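Local coordinates for OxsB protein (PDB 5UL3) that uses cobalamin and a [4Fe-4S] cluster with S-adenosylmethionine to catalyse the oxidative ring contraction of dAMP in oxetanocin A biosynthesis, at residues 318-324 with 547-552; 442-446 with 474-480. One frame throughout, in Å; residues are numbered along the deposited sequence.

Interaction 1. Residues 318-324 with 547-552. With SF4 (iron/sulfur cluster), chain B.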
loop_
_atom_site.group_PDB
_atom_site.type_symbol
_atom_site.label_atom_id
_atom_site.label_comp_id
_atom_site.label_asym_id
_atom_site.label_seq_id
_atom_site.Cartn_x
_atom_site.Cartn_y
_atom_site.Cartn_z
ATOM N N CYS A 318 13.118 -3.067 -11.720
ATOM C CA CYS A 318 12.577 -4.422 -11.655
ATOM C C CYS A 318 11.613 -4.637 -12.815
ATOM O O CYS A 318 10.754 -3.796 -13.088
ATOM C CB CYS A 318 11.885 -4.653 -10.308
ATOM S SG CYS A 318 13.012 -4.326 -8.938
ATOM N N THR A 319 11.780 -5.750 -13.534
ATOM C CA THR A 319 11.119 -5.856 -14.826
ATOM C C THR A 319 9.629 -6.111 -14.713
ATOM O O THR A 319 8.911 -5.913 -15.698
ATOM C CB THR A 319 11.760 -6.959 -15.660
ATOM O OG1 THR A 319 11.606 -8.210 -14.972
ATOM C CG2 THR A 319 13.243 -6.640 -15.848
ATOM N N PHE A 320 9.158 -6.572 -13.552
ATOM C CA PHE A 320 7.751 -6.837 -13.302
ATOM C C PHE A 320 7.022 -5.652 -12.666
ATOM O O PHE A 320 5.818 -5.742 -12.415
ATOM C CB PHE A 320 7.618 -8.060 -12.379
ATOM C CG PHE A 320 8.356 -7.893 -11.078
ATOM C CD1 PHE A 320 7.764 -7.235 -10.000
ATOM C CD2 PHE A 320 9.672 -8.339 -10.945
ATOM C CE1 PHE A 320 8.446 -7.042 -8.812
ATOM C CE2 PHE A 320 10.363 -8.151 -9.769
ATOM C CZ PHE A 320 9.752 -7.497 -8.689
ATOM N N CYS A 321 7.715 -4.558 -12.389
ATOM C CA CYS A 321 7.143 -3.440 -11.639
ATOM C C CYS A 321 6.965 -2.238 -12.564
ATOM O O CYS A 321 7.945 -1.545 -12.873
ATOM C CB CYS A 321 8.073 -3.098 -10.467
ATOM S SG CYS A 321 7.459 -1.822 -9.296
ATOM N N PRO A 322 5.756 -1.948 -13.055
ATOM C CA PRO A 322 5.611 -0.810 -13.983
ATOM C C PRO A 322 5.829 0.503 -13.249
ATOM O O PRO A 322 5.382 0.672 -12.112
ATOM C CB PRO A 322 4.170 -0.938 -14.490
ATOM C CG PRO A 322 3.435 -1.623 -13.359
ATOM C CD PRO A 322 4.462 -2.561 -12.709
ATOM N N ARG A 323 6.547 1.434 -13.894
ATOM C CA ARG A 323 6.892 2.691 -13.247
ATOM C C ARG A 323 6.096 3.891 -13.763
ATOM O O ARG A 323 6.305 5.004 -13.277
ATOM C CB ARG A 323 8.404 2.951 -13.381
ATOM C CG ARG A 323 9.278 1.794 -12.826
ATOM C CD ARG A 323 8.844 1.375 -11.389
ATOM N NE ARG A 323 8.815 2.517 -10.467
ATOM C CZ ARG A 323 8.095 2.535 -9.342
ATOM N NH1 ARG A 323 8.107 3.614 -8.552
ATOM N NH2 ARG A 323 7.339 1.481 -9.023
ATOM N N ASP A 324 5.162 3.692 -14.703
ATOM C CA ASP A 324 4.560 4.831 -15.399
ATOM C C ASP A 324 3.628 5.628 -14.497
ATOM O O ASP A 324 3.450 6.832 -14.704
ATOM C CB ASP A 324 3.790 4.355 -16.630
ATOM C CG ASP A 324 4.706 3.756 -17.669
ATOM O OD1 ASP A 324 5.084 2.580 -17.503
ATOM O OD2 ASP A 324 5.080 4.482 -18.612
ATOM N N LEU A 547 2.083 -7.311 -15.377
ATOM C CA LEU A 547 1.256 -6.120 -15.452
ATOM C C LEU A 547 1.515 -5.379 -16.756
ATOM O O LEU A 547 2.522 -5.598 -17.438
ATOM C CB LEU A 547 1.519 -5.195 -14.258
ATOM C CG LEU A 547 1.187 -5.693 -12.849
ATOM C CD1 LEU A 547 1.422 -4.586 -11.840
ATOM C CD2 LEU A 547 -0.241 -6.212 -12.750
ATOM N N MET A 548 0.585 -4.485 -17.096
ATOM C CA MET A 548 0.779 -3.607 -18.239
ATOM C C MET A 548 1.986 -2.705 -18.008
ATOM O O MET A 548 2.355 -2.399 -16.868
ATOM C CB MET A 548 -0.474 -2.749 -18.482
ATOM C CG MET A 548 -1.747 -3.543 -18.759
ATOM S SD MET A 548 -3.223 -2.482 -18.822
ATOM C CE MET A 548 -2.763 -1.362 -20.146
ATOM N N ASN A 549 2.618 -2.296 -19.107
ATOM C CA ASN A 549 3.685 -1.297 -19.108
ATOM C C ASN A 549 4.951 -1.767 -18.404
ATOM O O ASN A 549 5.744 -0.939 -17.939
ATOM C CB ASN A 549 3.213 0.026 -18.486
ATOM C CG ASN A 549 2.114 0.679 -19.291
ATOM O OD1 ASN A 549 2.143 0.664 -20.523
ATOM N ND2 ASN A 549 1.132 1.244 -18.604
ATOM N N THR A 550 5.174 -3.092 -18.322
ATOM C CA THR A 550 6.367 -3.608 -17.679
ATOM C C THR A 550 7.414 -4.020 -18.708
ATOM O O THR A 550 7.073 -4.522 -19.782
ATOM C CB THR A 550 6.039 -4.837 -16.830
ATOM O OG1 THR A 550 5.345 -5.803 -17.638
ATOM C CG2 THR A 550 5.200 -4.437 -15.612
ATOM N N PRO A 551 8.693 -3.855 -18.362
ATOM C CA PRO A 551 9.751 -4.489 -19.162
ATOM C C PRO A 551 9.525 -5.970 -19.371
ATOM O O PRO A 551 9.824 -6.491 -20.453
ATOM C CB PRO A 551 11.015 -4.218 -18.328
ATOM C CG PRO A 551 10.722 -2.956 -17.608
ATOM C CD PRO A 551 9.248 -3.064 -17.254
ATOM N N TYR A 552 8.995 -6.672 -18.364
ATOM C CA TYR A 552 8.784 -8.109 -18.521
ATOM C C TYR A 552 7.751 -8.411 -19.603
ATOM O O TYR A 552 7.908 -9.377 -20.362
ATOM C CB TYR A 552 8.371 -8.742 -17.190
ATOM C CG TYR A 552 8.580 -10.250 -17.141
ATOM C CD1 TYR A 552 7.597 -11.122 -17.600
ATOM C CD2 TYR A 552 9.757 -10.796 -16.633
ATOM C CE1 TYR A 552 7.773 -12.506 -17.560
ATOM C CE2 TYR A 552 9.949 -12.175 -16.597
ATOM C CZ TYR A 552 8.952 -13.019 -17.058
ATOM O OH TYR A 552 9.113 -14.385 -17.037
HETATM FE FE1 SF4 B . 11.699 -2.856 -7.864
HETATM FE FE2 SF4 B . 10.454 -2.373 -5.499
HETATM FE FE3 SF4 B . 9.251 -1.728 -7.933
HETATM FE FE4 SF4 B . 11.377 -0.261 -7.038
HETATM S S1 SF4 B . 9.302 -0.424 -6.043
HETATM S S2 SF4 B . 11.078 -1.057 -9.173
HETATM S S3 SF4 B . 12.639 -1.914 -6.055
HETATM S S4 SF4 B . 9.780 -3.828 -7.133
HETATM O O HOH W 1 4.325 -7.590 -13.741
HETATM O O HOH W 2 7.694 0.896 -16.389
#

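Interaction 2. Residues 442-446 with 474-480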
loop_
_atom_site.group_PDB
_atom_site.type_symbol
_atom_site.label_atom_id
_atom_site.label_comp_id
_atom_site.label_asym_id
_atom_site.label_seq_id
_atom_site.Cartn_x
_atom_site.Cartn_y
_atom_site.Cartn_z
ATOM N N GLN A 442 17.169 -16.027 -12.555
ATOM C CA GLN A 442 15.823 -15.469 -12.425
ATOM C C GLN A 442 15.863 -14.058 -11.863
ATOM O O GLN A 442 15.122 -13.184 -12.328
ATOM C CB GLN A 442 14.951 -16.377 -11.552
ATOM C CG GLN A 442 13.460 -16.007 -11.540
ATOM C CD GLN A 442 12.670 -16.927 -10.626
ATOM O OE1 GLN A 442 13.108 -17.216 -9.521
ATOM N NE2 GLN A 442 11.536 -17.422 -11.100
ATOM N N LEU A 443 16.749 -13.801 -10.894
ATOM C CA LEU A 443 16.912 -12.439 -10.393
ATOM C C LEU A 443 17.255 -11.474 -11.522
ATOM O O LEU A 443 16.791 -10.328 -11.543
ATOM C CB LEU A 443 17.991 -12.400 -9.311
ATOM C CG LEU A 443 17.514 -12.936 -7.953
ATOM C CD1 LEU A 443 18.708 -13.195 -7.052
ATOM C CD2 LEU A 443 16.545 -11.933 -7.290
ATOM N N LYS A 444 18.068 -11.922 -12.480
ATOM C CA LYS A 444 18.404 -11.051 -13.595
ATOM C C LYS A 444 17.205 -10.850 -14.526
ATOM O O LYS A 444 16.989 -9.734 -15.023
ATOM C CB LYS A 444 19.616 -11.626 -14.345
ATOM C CG LYS A 444 20.213 -10.674 -15.354
ATOM C CD LYS A 444 21.452 -11.300 -15.984
ATOM C CE LYS A 444 21.580 -10.939 -17.455
ATOM N NZ LYS A 444 22.512 -11.874 -18.149
ATOM N N ARG A 445 16.433 -11.912 -14.798
ATOM C CA ARG A 445 15.210 -11.754 -15.584
ATOM C C ARG A 445 14.238 -10.812 -14.885
ATOM O O ARG A 445 13.476 -10.101 -15.547
ATOM C CB ARG A 445 14.504 -13.093 -15.794
ATOM C CG ARG A 445 15.187 -14.074 -16.744
ATOM C CD ARG A 445 14.166 -15.085 -17.239
ATOM N NE ARG A 445 13.602 -15.949 -16.190
ATOM C CZ ARG A 445 14.256 -16.945 -15.598
ATOM N NH1 ARG A 445 15.522 -17.223 -15.923
ATOM N NH2 ARG A 445 13.644 -17.674 -14.679
ATOM N N TYR A 446 14.258 -10.803 -13.555
ATOM C CA TYR A 446 13.432 -9.907 -12.746
ATOM C C TYR A 446 14.012 -8.499 -12.644
ATOM O O TYR A 446 13.357 -7.612 -12.081
ATOM C CB TYR A 446 13.252 -10.510 -11.343
ATOM C CG TYR A 446 12.336 -11.717 -11.274
ATOM C CD1 TYR A 446 11.663 -12.191 -12.400
ATOM C CD2 TYR A 446 12.117 -12.368 -10.064
ATOM C CE1 TYR A 446 10.820 -13.286 -12.321
ATOM C CE2 TYR A 446 11.295 -13.470 -9.976
ATOM C CZ TYR A 446 10.631 -13.920 -11.095
ATOM O OH TYR A 446 9.793 -15.000 -10.982
ATOM N N ILE A 474 8.606 -14.865 -6.109
ATOM C CA ILE A 474 7.849 -15.251 -7.288
ATOM C C ILE A 474 8.530 -16.484 -7.866
ATOM O O ILE A 474 9.483 -16.355 -8.634
ATOM C CB ILE A 474 7.795 -14.112 -8.317
ATOM C CG1 ILE A 474 7.339 -12.803 -7.651
ATOM C CG2 ILE A 474 6.849 -14.462 -9.431
ATOM C CD1 ILE A 474 7.665 -11.563 -8.509
ATOM N N MET A 475 8.050 -17.663 -7.475
ATOM C CA MET A 475 8.711 -18.926 -7.813
ATOM C C MET A 475 8.735 -19.157 -9.322
ATOM O O MET A 475 9.784 -19.464 -9.898
ATOM C CB MET A 475 7.991 -20.075 -7.098
ATOM C CG MET A 475 8.440 -21.500 -7.530
ATOM S SD MET A 475 10.140 -21.822 -7.025
ATOM C CE MET A 475 9.934 -21.965 -5.241
ATOM N N PHE A 476 7.589 -19.005 -9.974
ATOM C CA PHE A 476 7.411 -19.322 -11.386
ATOM C C PHE A 476 7.362 -18.050 -12.226
ATOM O O PHE A 476 6.712 -17.071 -11.849
ATOM C CB PHE A 476 6.114 -20.110 -11.587
ATOM C CG PHE A 476 6.046 -21.396 -10.799
ATOM C CD1 PHE A 476 6.736 -22.527 -11.230
ATOM C CD2 PHE A 476 5.263 -21.489 -9.658
ATOM C CE1 PHE A 476 6.663 -23.716 -10.528
ATOM C CE2 PHE A 476 5.189 -22.685 -8.941
ATOM C CZ PHE A 476 5.885 -23.802 -9.382
ATOM N N ASP A 477 8.046 -18.052 -13.374
ATOM C CA ASP A 477 7.838 -16.974 -14.332
ATOM C C ASP A 477 7.869 -17.552 -15.740
ATOM O O ASP A 477 8.522 -18.567 -15.997
ATOM C CB ASP A 477 8.853 -15.826 -14.187
ATOM C CG ASP A 477 10.259 -16.194 -14.646
ATOM O OD1 ASP A 477 10.878 -17.071 -14.016
ATOM O OD2 ASP A 477 10.767 -15.549 -15.601
ATOM N N GLN A 478 7.149 -16.882 -16.641
ATOM C CA GLN A 478 6.772 -17.480 -17.915
ATOM C C GLN A 478 7.958 -17.673 -18.849
ATOM O O GLN A 478 7.904 -18.546 -19.722
ATOM C CB GLN A 478 5.695 -16.622 -18.591
ATOM C CG GLN A 478 4.311 -16.698 -17.925
ATOM C CD GLN A 478 4.123 -15.716 -16.768
ATOM O OE1 GLN A 478 5.070 -15.070 -16.311
ATOM N NE2 GLN A 478 2.885 -15.592 -16.310
ATOM N N LEU A 479 9.032 -16.909 -18.683
ATOM C CA LEU A 479 10.179 -17.052 -19.570
ATOM C C LEU A 479 11.202 -18.059 -19.063
ATOM O O LEU A 479 12.237 -18.242 -19.712
ATOM C CB LEU A 479 10.852 -15.690 -19.790
ATOM C CG LEU A 479 9.917 -14.657 -20.427
ATOM C CD1 LEU A 479 10.606 -13.318 -20.669
ATOM C CD2 LEU A 479 9.343 -15.215 -21.728
ATOM N N MET A 480 10.934 -18.729 -17.941
ATOM C CA MET A 480 11.870 -19.701 -17.394
ATOM C C MET A 480 11.922 -20.943 -18.277
ATOM O O MET A 480 10.885 -21.512 -18.629
ATOM C CB MET A 480 11.461 -20.112 -15.978
ATOM C CG MET A 480 12.478 -21.030 -15.274
ATOM S SD MET A 480 11.809 -21.703 -13.732
ATOM C CE MET A 480 11.595 -20.184 -12.765
#

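Interaction 1. Residues 318-324 with 547-552
The cluster-binding CX4CX2C loop, a variant of the radical SAM CX3CX2C motif in the partial TIM-barrel domain, meets the start of helix 551-563 here, with Thr-319 and Pro-322 lying against the turn that leads from Leu-547 through Thr-550 to Tyr-552. With Cys-313, Cys-318 and Cys-321 hold the [4Fe-4S] cluster; Cys-318 SG binds iron FE1 at 2.2 Å and Cys-321 SG binds iron FE3. The two cysteines are the ends of a type I turn, and within this turn the carbonyl of Thr-319 meets the start of the helix. Thr-319 O takes the N-H of Tyr-552 N at 2.8 Å, with an N-H...O angle of 153°, and so occupies one of the amides that the first turn of a helix cannot pair internally. Pro-551 suits the position before it because it has no amide hydrogen to satisfy. Thr-550 is the N-cap: its OG1, set between the backbone N and the carbonyl carbon (chi1 53°), caps a backbone N further into the helix and donates to Leu-547 O at 2.8 Å. The same rotation puts Thr-550 CG2 anti to the carbonyl carbon, 3.5 Å from Pro-322 CD. Leu-547 CD1 approaches Pro-322 CD at 3.8 Å, so the proline ring, which also borders the bound cobalamin, rests on two methyl groups. Thr-319 OG1 lies at the edge of the Tyr-552 ring while hydrogen-bonding to Arg-445 O. Asn-549 takes the positive-phi place of the type II turn, a conformation that asparagine tolerates well. One water links Phe-320 O to Leu-547 N. A second accepts from Arg-323 N at 2.8 Å and donates to Asn-549 O at 3.1 Å.

Interaction 2. Residues 442-446 with 474-480
Gln-442, Arg-445 and Tyr-446, from the C-terminal part of helix 440-445, reach into the loop 474-480 at the rim of the radical SAM barrel. The CB of Gln-442 points toward that loop, and CG follows anti to the backbone N (chi1 -170°), passing over one face of the Tyr-446 ring, offset to its rim. The extended chain brings CD near Ile-474 O and delivers the amide. Gln-442 NE2 spends both hydrogens: one goes to Met-475 O at 2.9 Å, arriving from above the carbonyl plane, and the other to Asp-477 OD1 at 3.0 Å, from above the carboxylate plane. OE1 turns to Ser-437 and Asn-489, so glutamine suits a place that needs a donor and an acceptor on one tip. Arg-445 meets the same carboxylate side-on, Arg-445 NE to Asp-477 OD2 and Arg-445 NH2 to Asp-477 OD1, each 2.9 Å. The two planes are only 6° apart, and both oxygens use their syn lone pairs, a charge pair in which the buried carboxylate is held flat by the guanidinium. OD1 thus has two donors, and OD2 is also hydrogen-bonded to Tyr-552 OH. Met-480 CA and Gln-442 CA lie on opposite faces of the guanidinium, while NH2 also reaches Asn-485. Tyr-446 OH donates to Ile-474 O at 2.7 Å, and the ring edge rests against Asp-477 CB. Ile-474 is backbone-bonded to Glu-436, an S-adenosylmethionine-binding residue, placing the contact beside that site. The loop runs from outer strand 470-473 to helix 484-493, against which Met-475 packs; Phe-476 faces helix 588-617 and Leu-479 helix 551-563.

In the fold
After an N-terminal domain and the cobalamin-binding Rossmann domain, the chain enters the barrel, where strand 305-311 leads into 318-324. After three further parallel strands it reaches 442-446 at the end of helix 440-445. Interaction 2 closes a loop of 27 residues that holds helix 452-464 and strand 470-473. Interaction 1 closes a much longer one, of 222 residues, when 547-552 returns to the cysteine loop, so interaction 2 is nested inside it. The two touch directly, since 318-324 and 547-552 each bond to a segment of interaction 2. Together they join the cluster loop, the last barrel strand and helix 551-563.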